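PDB 3D1B: RNA-induced transcriptional silencing complex protein tas3 from Schizosaccharomyces pombe, which serves in the RITS complex as a molecular adaptor that supports RNA interference-dependent heterochromatin formation and accurate chromosome segregation. Local coordinates for residues Tyr18-Phe27 and Ile115-Glu123; Phe52-Ser63 and Phe90-Leu101. All coordinates share one frame; numbering follows the deposited sequence.

Contact 1. Residues Tyr18-Phe27 and Ile115-Glu123; sequences YINWLKSLSF and ILKEASILE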
loop_
_atom_site.group_PDB
_atom_site.type_symbol
_atom_site.label_atom_id
_atom_site.label_comp_id
_atom_site.label_asym_id
_atom_site.label_seq_id
_atom_site.Cartn_x
_atom_site.Cartn_y
_atom_site.Cartn_z
ATOM N N TYR A 18 -10.812 -6.664 11.431
ATOM C CA TYR A 18 -9.710 -5.712 11.318
ATOM C C TYR A 18 -10.219 -4.275 11.319
ATOM O O TYR A 18 -9.590 -3.388 11.892
ATOM C CB TYR A 18 -8.900 -5.996 10.050
ATOM C CG TYR A 18 -7.990 -7.200 10.179
ATOM C CD1 TYR A 18 -8.360 -8.295 10.957
ATOM C CD2 TYR A 18 -6.768 -7.253 9.513
ATOM C CE1 TYR A 18 -7.540 -9.412 11.069
ATOM C CE2 TYR A 18 -5.938 -8.368 9.618
ATOM C CZ TYR A 18 -6.331 -9.442 10.398
ATOM O OH TYR A 18 -5.513 -10.542 10.512
ATOM N N ILE A 19 -11.360 -4.048 10.677
ATOM C CA ILE A 19 -11.953 -2.717 10.644
ATOM C C ILE A 19 -12.426 -2.333 12.042
ATOM O O ILE A 19 -12.189 -1.214 12.502
ATOM C CB ILE A 19 -13.153 -2.659 9.665
ATOM C CG1 ILE A 19 -12.654 -2.729 8.218
ATOM C CG2 ILE A 19 -13.957 -1.390 9.891
ATOM C CD1 ILE A 19 -11.768 -1.551 7.807
ATOM N N ASN A 20 -13.088 -3.267 12.715
ATOM C CA ASN A 20 -13.573 -3.018 14.067
ATOM C C ASN A 20 -12.418 -2.759 15.031
ATOM O O ASN A 20 -12.506 -1.897 15.910
ATOM C CB ASN A 20 -14.416 -4.201 14.563
ATOM C CG ASN A 20 -15.709 -4.359 13.790
ATOM O OD1 ASN A 20 -16.106 -3.467 13.040
ATOM N ND2 ASN A 20 -16.383 -5.495 13.976
ATOM N N TRP A 21 -11.332 -3.506 14.863
ATOM C CA TRP A 21 -10.159 -3.331 15.710
ATOM C C TRP A 21 -9.517 -1.975 15.454
ATOM O O TRP A 21 -9.096 -1.288 16.384
ATOM C CB TRP A 21 -9.133 -4.442 15.453
ATOM C CG TRP A 21 -9.553 -5.785 15.985
ATOM C CD1 TRP A 21 -10.482 -6.026 16.959
ATOM C CD2 TRP A 21 -9.036 -7.066 15.599
ATOM N NE1 TRP A 21 -10.576 -7.376 17.201
ATOM C CE2 TRP A 21 -9.700 -8.038 16.382
ATOM C CE3 TRP A 21 -8.074 -7.488 14.669
ATOM C CZ2 TRP A 21 -9.434 -9.407 16.264
ATOM C CZ3 TRP A 21 -7.811 -8.852 14.552
ATOM C CH2 TRP A 21 -8.490 -9.793 15.347
ATOM N N LEU A 22 -9.430 -1.594 14.187
ATOM C CA LEU A 22 -8.851 -0.305 13.835
ATOM C C LEU A 22 -9.644 0.814 14.507
ATOM O O LEU A 22 -9.077 1.719 15.123
ATOM C CB LEU A 22 -8.883 -0.111 12.321
ATOM C CG LEU A 22 -8.692 1.322 11.829
ATOM C CD1 LEU A 22 -7.309 1.829 12.227
ATOM C CD2 LEU A 22 -8.867 1.352 10.316
ATOM N N LYS A 23 -10.964 0.745 14.386
ATOM C CA LYS A 23 -11.820 1.762 14.984
ATOM C C LYS A 23 -11.703 1.806 16.499
ATOM O O LYS A 23 -12.010 2.830 17.118
ATOM C CB LYS A 23 -13.279 1.517 14.601
ATOM C CG LYS A 23 -13.576 1.764 13.137
ATOM C CD LYS A 23 -15.060 1.603 12.870
ATOM C CE LYS A 23 -15.407 1.926 11.433
ATOM N NZ LYS A 23 -16.844 1.619 11.175
ATOM N N SER A 24 -11.249 0.703 17.088
ATOM C CA SER A 24 -11.108 0.598 18.541
ATOM C C SER A 24 -9.781 1.113 19.095
ATOM O O SER A 24 -9.602 1.185 20.309
ATOM C CB SER A 24 -11.309 -0.853 18.977
ATOM O OG SER A 24 -12.594 -1.319 18.584
ATOM N N LEU A 25 -8.844 1.452 18.213
ATOM C CA LEU A 25 -7.553 1.974 18.665
ATOM C C LEU A 25 -7.751 3.375 19.219
ATOM O O LEU A 25 -8.426 4.194 18.606
ATOM C CB LEU A 25 -6.561 2.031 17.503
ATOM C CG LEU A 25 -6.049 0.677 17.021
ATOM C CD1 LEU A 25 -5.281 0.852 15.718
ATOM C CD2 LEU A 25 -5.165 0.059 18.098
ATOM N N SER A 26 -7.148 3.650 20.370
ATOM C CA SER A 26 -7.274 4.964 20.984
ATOM C C SER A 26 -6.793 6.049 20.029
ATOM O O SER A 26 -7.377 7.133 19.951
ATOM C CB SER A 26 -6.468 5.016 22.281
ATOM O OG SER A 26 -6.964 4.067 23.211
ATOM N N PHE A 27 -5.725 5.746 19.298
ATOM C CA PHE A 27 -5.157 6.688 18.342
ATOM C C PHE A 27 -6.175 7.053 17.264
ATOM O O PHE A 27 -6.251 8.199 16.826
ATOM C CB PHE A 27 -3.899 6.074 17.718
ATOM C CG PHE A 27 -3.188 6.970 16.742
ATOM C CD1 PHE A 27 -2.772 8.247 17.113
ATOM C CD2 PHE A 27 -2.913 6.521 15.451
ATOM C CE1 PHE A 27 -2.086 9.067 16.211
ATOM C CE2 PHE A 27 -2.228 7.330 14.541
ATOM C CZ PHE A 27 -1.816 8.607 14.926
ATOM N N ILE A 115 0.583 2.272 20.799
ATOM C CA ILE A 115 -0.424 1.936 19.798
ATOM C C ILE A 115 -0.290 0.462 19.406
ATOM O O ILE A 115 -1.283 -0.264 19.309
ATOM C CB ILE A 115 -0.262 2.810 18.534
ATOM C CG1 ILE A 115 -0.444 4.288 18.891
ATOM C CG2 ILE A 115 -1.284 2.402 17.483
ATOM C CD1 ILE A 115 -0.195 5.233 17.735
ATOM N N LEU A 116 0.944 0.018 19.190
ATOM C CA LEU A 116 1.186 -1.366 18.805
ATOM C C LEU A 116 0.724 -2.323 19.899
ATOM O O LEU A 116 0.121 -3.358 19.615
ATOM C CB LEU A 116 2.678 -1.588 18.522
ATOM C CG LEU A 116 3.054 -3.047 18.226
ATOM C CD1 LEU A 116 2.413 -3.503 16.925
ATOM C CD2 LEU A 116 4.571 -3.177 18.143
ATOM N N LYS A 117 1.008 -1.972 21.148
ATOM C CA LYS A 117 0.623 -2.812 22.273
ATOM C C LYS A 117 -0.896 -2.930 22.346
ATOM O O LYS A 117 -1.434 -3.996 22.650
ATOM C CB LYS A 117 1.161 -2.229 23.581
ATOM C CG LYS A 117 0.890 -3.104 24.794
ATOM C CD LYS A 117 1.655 -4.419 24.716
ATOM C CE LYS A 117 0.899 -5.538 25.419
ATOM N NZ LYS A 117 0.482 -5.154 26.797
ATOM N N GLU A 118 -1.586 -1.833 22.056
ATOM C CA GLU A 118 -3.041 -1.827 22.091
ATOM C C GLU A 118 -3.578 -2.711 20.968
ATOM O O GLU A 118 -4.520 -3.483 21.163
ATOM C CB GLU A 118 -3.551 -0.396 21.929
ATOM C CG GLU A 118 -4.924 -0.150 22.493
ATOM C CD GLU A 118 -5.308 1.314 22.419
ATOM O OE1 GLU A 118 -5.538 1.806 21.300
ATOM O OE2 GLU A 118 -5.366 1.975 23.477
ATOM N N ALA A 119 -2.970 -2.604 19.789
ATOM C CA ALA A 119 -3.398 -3.400 18.645
ATOM C C ALA A 119 -3.216 -4.887 18.927
ATOM O O ALA A 119 -4.065 -5.707 18.568
ATOM C CB ALA A 119 -2.604 -3.005 17.401
ATOM N N SER A 120 -2.104 -5.233 19.567
ATOM C CA SER A 120 -1.823 -6.628 19.882
ATOM C C SER A 120 -2.864 -7.172 20.853
ATOM O O SER A 120 -3.305 -8.317 20.730
ATOM C CB SER A 120 -0.427 -6.760 20.494
ATOM O OG SER A 120 -0.105 -8.122 20.724
ATOM N N ILE A 121 -3.253 -6.345 21.821
ATOM C CA ILE A 121 -4.250 -6.741 22.812
ATOM C C ILE A 121 -5.621 -6.945 22.160
ATOM O O ILE A 121 -6.330 -7.905 22.471
ATOM C CB ILE A 121 -4.359 -5.680 23.934
ATOM C CG1 ILE A 121 -3.078 -5.694 24.775
ATOM C CG2 ILE A 121 -5.578 -5.954 24.812
ATOM C CD1 ILE A 121 -3.002 -4.591 25.818
ATOM N N LEU A 122 -5.996 -6.050 21.252
ATOM C CA LEU A 122 -7.285 -6.172 20.575
ATOM C C LEU A 122 -7.364 -7.451 19.751
ATOM O O LEU A 122 -8.403 -8.116 19.701
ATOM C CB LEU A 122 -7.526 -4.967 19.660
ATOM C CG LEU A 122 -7.759 -3.621 20.347
ATOM C CD1 LEU A 122 -7.801 -2.517 19.302
ATOM C CD2 LEU A 122 -9.066 -3.662 21.138
ATOM N N GLU A 123 -6.252 -7.791 19.112
ATOM C CA GLU A 123 -6.158 -8.973 18.263
ATOM C C GLU A 123 -6.081 -10.270 19.066
ATOM O O GLU A 123 -6.592 -11.298 18.571
ATOM C CB GLU A 123 -4.939 -8.830 17.349
ATOM C CG GLU A 123 -4.682 -10.001 16.426
ATOM C CD GLU A 123 -3.683 -9.653 15.347
ATOM O OE1 GLU A 123 -2.737 -8.898 15.650
ATOM O OE2 GLU A 123 -3.841 -10.126 14.200
HETATM O O HOH W 1 -5.363 -11.889 13.509
HETATM O O HOH W 2 -3.962 3.465 19.910
#
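Two bonds tie the carboxylate of Glu-118 to Ser-26: the backbone N of Ser-26 gives a nearly straight bond (169°) to OE1 at 2.6 Å, and its hydroxyl OG donates to OE2, also at 2.6 Å. Each oxygen is met on its syn side, somewhat out of the carboxylate plane. A water donating to OE1 of Glu-118 accepts from the N of Phe-27, and this cluster would probably favour the charged carboxylate at the start of helix 26-29. The Glu-118 chain leaves with CG roughly opposite the backbone N (chi1 -156°) and runs on extended, which carries the carboxylate to Ser-26. Beside this patch, CD2 of Leu-25 meets CD1 of Leu-122 at 3.9 Å and CB of Ala-119 at 4.1 Å; the small alanine lets the leucine approach. Ile-115 places CD1 over one face of the Phe-27 ring, a CH-pi contact 3.9 Å from the centroid. In the all-helical C-terminal alpha motif of Tas3, these contacts join the turn after helix 14-23 and the start of helix 26-29 to helix 109-122. Trp-21 brings in helix 14-23, laying one indole face against the end of helix 109-122: CA of Glu-123 stands 3.9 Å from the six-ring centroid, and O of Leu-122 lies over the same face. The indole also meets Phe-90 edge to face. Without it, as with an alanine here, CA of Glu-123 is likely to lose its CH-pi partner and Phe-90 its ring neighbour. The Glu-123 carboxylate accepts bonds from Thr-88 OG1 and the backbone N atoms of Phe-90 and Ala-91.

Contact 2. Residues Phe52-Ser63 and Phe90-Leu101; sequences FSQVLQLVFSAS and FAKAVGSSIYKL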
loop_
_atom_site.group_PDB
_atom_site.type_symbol
_atom_site.label_atom_id
_atom_site.label_comp_id
_atom_site.label_asym_id
_atom_site.label_seq_id
_atom_site.Cartn_x
_atom_site.Cartn_y
_atom_site.Cartn_z
ATOM N N PHE A 52 -6.126 -4.375 3.415
ATOM C CA PHE A 52 -6.192 -3.725 4.719
ATOM C C PHE A 52 -4.921 -2.990 5.121
ATOM O O PHE A 52 -4.977 -1.963 5.798
ATOM C CB PHE A 52 -6.556 -4.730 5.811
ATOM C CG PHE A 52 -6.951 -4.081 7.104
ATOM C CD1 PHE A 52 -8.165 -3.412 7.210
ATOM C CD2 PHE A 52 -6.084 -4.077 8.192
ATOM C CE1 PHE A 52 -8.514 -2.741 8.382
ATOM C CE2 PHE A 52 -6.425 -3.408 9.373
ATOM C CZ PHE A 52 -7.642 -2.739 9.462
ATOM N N SER A 53 -3.766 -3.513 4.729
ATOM C CA SER A 53 -2.520 -2.840 5.077
ATOM C C SER A 53 -2.528 -1.452 4.460
ATOM O O SER A 53 -2.055 -0.488 5.060
ATOM C CB SER A 53 -1.314 -3.624 4.555
ATOM O OG SER A 53 -1.213 -4.869 5.219
ATOM N N GLN A 54 -3.075 -1.361 3.254
ATOM C CA GLN A 54 -3.153 -0.094 2.549
ATOM C C GLN A 54 -4.162 0.823 3.232
ATOM O O GLN A 54 -3.947 2.027 3.319
ATOM C CB GLN A 54 -3.528 -0.333 1.085
ATOM C CG GLN A 54 -2.422 -1.049 0.314
ATOM C CD GLN A 54 -2.825 -1.436 -1.090
ATOM O OE1 GLN A 54 -3.711 -2.272 -1.289
ATOM N NE2 GLN A 54 -2.171 -0.835 -2.077
ATOM N N VAL A 55 -5.260 0.247 3.722
ATOM C CA VAL A 55 -6.260 1.047 4.427
ATOM C C VAL A 55 -5.594 1.688 5.645
ATOM O O VAL A 55 -5.752 2.884 5.898
ATOM C CB VAL A 55 -7.451 0.179 4.906
ATOM C CG1 VAL A 55 -8.335 0.989 5.853
ATOM C CG2 VAL A 55 -8.257 -0.297 3.715
ATOM N N LEU A 56 -4.836 0.890 6.392
ATOM C CA LEU A 56 -4.149 1.391 7.581
ATOM C C LEU A 56 -3.187 2.517 7.251
ATOM O O LEU A 56 -3.136 3.532 7.949
ATOM C CB LEU A 56 -3.371 0.266 8.267
ATOM C CG LEU A 56 -4.191 -0.787 9.007
ATOM C CD1 LEU A 56 -3.249 -1.828 9.598
ATOM C CD2 LEU A 56 -5.014 -0.116 10.108
ATOM N N GLN A 57 -2.420 2.348 6.181
ATOM C CA GLN A 57 -1.462 3.378 5.816
ATOM C C GLN A 57 -2.162 4.676 5.417
ATOM O O GLN A 57 -1.754 5.760 5.831
ATOM C CB GLN A 57 -0.563 2.884 4.674
ATOM C CG GLN A 57 0.727 3.678 4.532
ATOM C CD GLN A 57 1.703 3.036 3.557
ATOM O OE1 GLN A 57 1.720 1.818 3.396
ATOM N NE2 GLN A 57 2.531 3.851 2.920
ATOM N N LEU A 58 -3.224 4.567 4.624
ATOM C CA LEU A 58 -3.953 5.744 4.180
ATOM C C LEU A 58 -4.638 6.456 5.334
ATOM O O LEU A 58 -4.542 7.680 5.468
ATOM C CB LEU A 58 -4.985 5.352 3.117
ATOM C CG LEU A 58 -4.340 4.919 1.799
ATOM C CD1 LEU A 58 -5.399 4.401 0.839
ATOM C CD2 LEU A 58 -3.603 6.109 1.193
ATOM N N VAL A 59 -5.318 5.683 6.173
ATOM C CA VAL A 59 -6.026 6.247 7.309
ATOM C C VAL A 59 -5.091 6.939 8.292
ATOM O O VAL A 59 -5.351 8.065 8.723
ATOM C CB VAL A 59 -6.833 5.158 8.039
ATOM C CG1 VAL A 59 -7.357 5.691 9.362
ATOM C CG2 VAL A 59 -7.996 4.711 7.159
ATOM N N PHE A 60 -3.994 6.285 8.648
ATOM C CA PHE A 60 -3.072 6.908 9.587
ATOM C C PHE A 60 -2.357 8.122 8.999
ATOM O O PHE A 60 -1.910 9.001 9.741
ATOM C CB PHE A 60 -2.055 5.884 10.104
ATOM C CG PHE A 60 -2.655 4.840 11.003
ATOM C CD1 PHE A 60 -3.718 5.156 11.844
ATOM C CD2 PHE A 60 -2.140 3.550 11.036
ATOM C CE1 PHE A 60 -4.260 4.197 12.704
ATOM C CE2 PHE A 60 -2.676 2.588 11.896
ATOM C CZ PHE A 60 -3.738 2.917 12.728
ATOM N N SER A 61 -2.263 8.195 7.674
ATOM C CA SER A 61 -1.595 9.332 7.041
ATOM C C SER A 61 -2.393 10.610 7.270
ATOM O O SER A 61 -1.877 11.717 7.088
ATOM C CB SER A 61 -1.426 9.104 5.532
ATOM O OG SER A 61 -2.648 9.295 4.830
ATOM N N ALA A 62 -3.648 10.450 7.683
ATOM C CA ALA A 62 -4.528 11.587 7.934
ATOM C C ALA A 62 -4.507 12.044 9.387
ATOM O O ALA A 62 -5.121 13.057 9.721
ATOM C CB ALA A 62 -5.960 11.243 7.531
ATOM N N SER A 63 -3.804 11.310 10.244
ATOM C CA SER A 63 -3.737 11.660 11.660
ATOM C C SER A 63 -3.071 13.015 11.841
ATOM O O SER A 63 -2.158 13.372 11.102
ATOM C CB SER A 63 -2.966 10.594 12.444
ATOM O OG SER A 63 -1.638 10.475 11.971
ATOM N N PHE A 90 -2.661 -8.332 12.398
ATOM C CA PHE A 90 -3.224 -6.991 12.515
ATOM C C PHE A 90 -2.252 -6.053 13.214
ATOM O O PHE A 90 -2.018 -4.933 12.756
ATOM C CB PHE A 90 -4.536 -7.044 13.303
ATOM C CG PHE A 90 -5.101 -5.690 13.640
ATOM C CD1 PHE A 90 -5.752 -4.926 12.669
ATOM C CD2 PHE A 90 -4.992 -5.186 14.931
ATOM C CE1 PHE A 90 -6.289 -3.680 12.983
ATOM C CE2 PHE A 90 -5.523 -3.942 15.258
ATOM C CZ PHE A 90 -6.176 -3.184 14.279
ATOM N N ALA A 91 -1.689 -6.512 14.326
ATOM C CA ALA A 91 -0.750 -5.700 15.087
ATOM C C ALA A 91 0.466 -5.338 14.244
ATOM O O ALA A 91 0.926 -4.197 14.269
ATOM C CB ALA A 91 -0.315 -6.439 16.348
ATOM N N LYS A 92 0.988 -6.306 13.497
ATOM C CA LYS A 92 2.159 -6.049 12.659
ATOM C C LYS A 92 1.857 -4.996 11.597
ATOM O O LYS A 92 2.682 -4.123 11.320
ATOM C CB LYS A 92 2.634 -7.340 11.980
ATOM C CG LYS A 92 3.884 -7.134 11.128
ATOM C CD LYS A 92 4.375 -8.426 10.479
ATOM C CE LYS A 92 4.865 -9.430 11.509
ATOM N NZ LYS A 92 5.446 -10.641 10.839
ATOM N N ALA A 93 0.675 -5.081 10.992
ATOM C CA ALA A 93 0.291 -4.120 9.965
ATOM C C ALA A 93 0.115 -2.729 10.570
ATOM O O ALA A 93 0.452 -1.723 9.945
ATOM C CB ALA A 93 -0.996 -4.568 9.278
ATOM N N VAL A 94 -0.443 -2.674 11.776
ATOM C CA VAL A 94 -0.622 -1.398 12.465
ATOM C C VAL A 94 0.757 -0.827 12.780
ATOM O O VAL A 94 1.020 0.350 12.544
ATOM C CB VAL A 94 -1.401 -1.578 13.782
ATOM C CG1 VAL A 94 -1.341 -0.295 14.611
ATOM C CG2 VAL A 94 -2.841 -1.946 13.474
ATOM N N GLY A 95 1.635 -1.674 13.309
ATOM C CA GLY A 95 2.981 -1.237 13.641
ATOM C C GLY A 95 3.742 -0.668 12.451
ATOM O O GLY A 95 4.368 0.393 12.547
ATOM N N SER A 96 3.700 -1.368 11.321
ATOM C CA SER A 96 4.406 -0.894 10.131
ATOM C C SER A 96 3.838 0.440 9.636
ATOM O O SER A 96 4.585 1.340 9.255
ATOM C CB SER A 96 4.322 -1.935 9.009
ATOM O OG SER A 96 4.970 -1.467 7.837
ATOM N N SER A 97 2.513 0.577 9.658
ATOM C CA SER A 97 1.886 1.809 9.195
ATOM C C SER A 97 2.180 2.984 10.130
ATOM O O SER A 97 2.379 4.110 9.672
ATOM C CB SER A 97 0.373 1.608 9.049
ATOM O OG SER A 97 -0.190 1.123 10.253
ATOM N N ILE A 98 2.213 2.727 11.436
ATOM C CA ILE A 98 2.505 3.784 12.398
ATOM C C ILE A 98 3.983 4.153 12.316
ATOM O O ILE A 98 4.348 5.314 12.497
ATOM C CB ILE A 98 2.161 3.352 13.845
ATOM C CG1 ILE A 98 0.647 3.173 13.991
ATOM C CG2 ILE A 98 2.642 4.406 14.839
ATOM C CD1 ILE A 98 -0.149 4.464 13.808
ATOM N N TYR A 99 4.832 3.173 12.022
ATOM C CA TYR A 99 6.264 3.452 11.916
ATOM C C TYR A 99 6.543 4.420 10.759
ATOM O O TYR A 99 7.553 5.130 10.764
ATOM C CB TYR A 99 7.058 2.154 11.738
ATOM C CG TYR A 99 8.546 2.367 11.899
ATOM C CD1 TYR A 99 9.075 2.792 13.118
ATOM C CD2 TYR A 99 9.417 2.206 10.817
ATOM C CE1 TYR A 99 10.437 3.060 13.260
ATOM C CE2 TYR A 99 10.785 2.472 10.950
ATOM C CZ TYR A 99 11.284 2.899 12.173
ATOM O OH TYR A 99 12.625 3.172 12.316
ATOM N N LYS A 100 5.660 4.445 9.760
ATOM C CA LYS A 100 5.810 5.379 8.642
ATOM C C LYS A 100 5.716 6.794 9.211
ATOM O O LYS A 100 6.341 7.726 8.707
ATOM C CB LYS A 100 4.677 5.225 7.618
ATOM C CG LYS A 100 4.604 3.897 6.917
ATOM C CD LYS A 100 5.824 3.662 6.044
ATOM C CE LYS A 100 5.767 2.273 5.430
ATOM N NZ LYS A 100 7.078 1.877 4.844
ATOM N N LEU A 101 4.901 6.950 10.254
ATOM C CA LEU A 101 4.715 8.252 10.888
ATOM C C LEU A 101 5.894 8.585 11.792
ATOM O O LEU A 101 6.224 9.753 11.994
ATOM C CB LEU A 101 3.409 8.263 11.695
ATOM C CG LEU A 101 2.131 8.052 10.870
ATOM C CD1 LEU A 101 0.925 8.219 11.787
ATOM C CD2 LEU A 101 2.058 9.041 9.726
HETATM O O HOH W 3 0.689 5.894 7.779
HETATM O O HOH W 4 2.694 0.192 6.251
#
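Phe-60 is the knob in a knobs-into-holes contact between helix 52-60 and helix 89-105, its side chain seated among Val-94, Ser-97, Ile-98 and Leu-101. The two segments run the same way at the centre of this all-alpha motif, their axes 8.9 Å apart and crossing at -34°. Apolar contacts dominate. CD1 of Ile-98 sits over one face of the Phe-60 ring, a CH-pi contact 3.7 Å from the centroid, while CD1 of Leu-56 rests on CB of Ala-93 at 3.6 Å; the small Ala-93 and Ser-97 are well suited to this close approach. Where the segments begin, CE2 of Phe-52 comes up to CE1 of Phe-90 at 3.6 Å, the planes 35° apart and the rings not stacked. Phe-52 has an edge-to-face partner in Tyr-18 of helix 14-23.

No hydrogen bond passes directly between the segments; the polar groups named here find partners in their own segment, water or the second subunit. With chi1 54°, Ser-97 OG lies at the edge of the Phe-60 ring and close to the carbonyls of Ala-93 and Val-94. One water donates to the carbonyl oxygens of both Gln-57 and Ser-97, while NE2 of Gln-57 bonds to Thr-103 O of the second subunit. Beyond the helix, Ser-63 OG donates to Phe-60 O at 2.7 Å in the carbonyl plane, and CD1 of Leu-101 lies 3.4 Å from that same OG.

From the N terminus the chain passes through 18-27, then helix 32-46, and enters 52-63. Contact 2 closes the inner loop when helix 89-105 returns to 52-63 after helix 74-84. Contact 1 closes the outer one, since 115-123, at the end of the modelled chain, comes back to 18-27; contact 2 is therefore nested inside it without crossing. Their centres are about 11 Å apart, and they touch: Tyr-18 O packs against Phe-52 CZ at 3.2 Å, and Glu-123 is a second junction, at the start of helix 89-105. Together they join helices 14-23, 26-29, 52-60, 89-105 and 109-122, with contact 2 the more deeply buried.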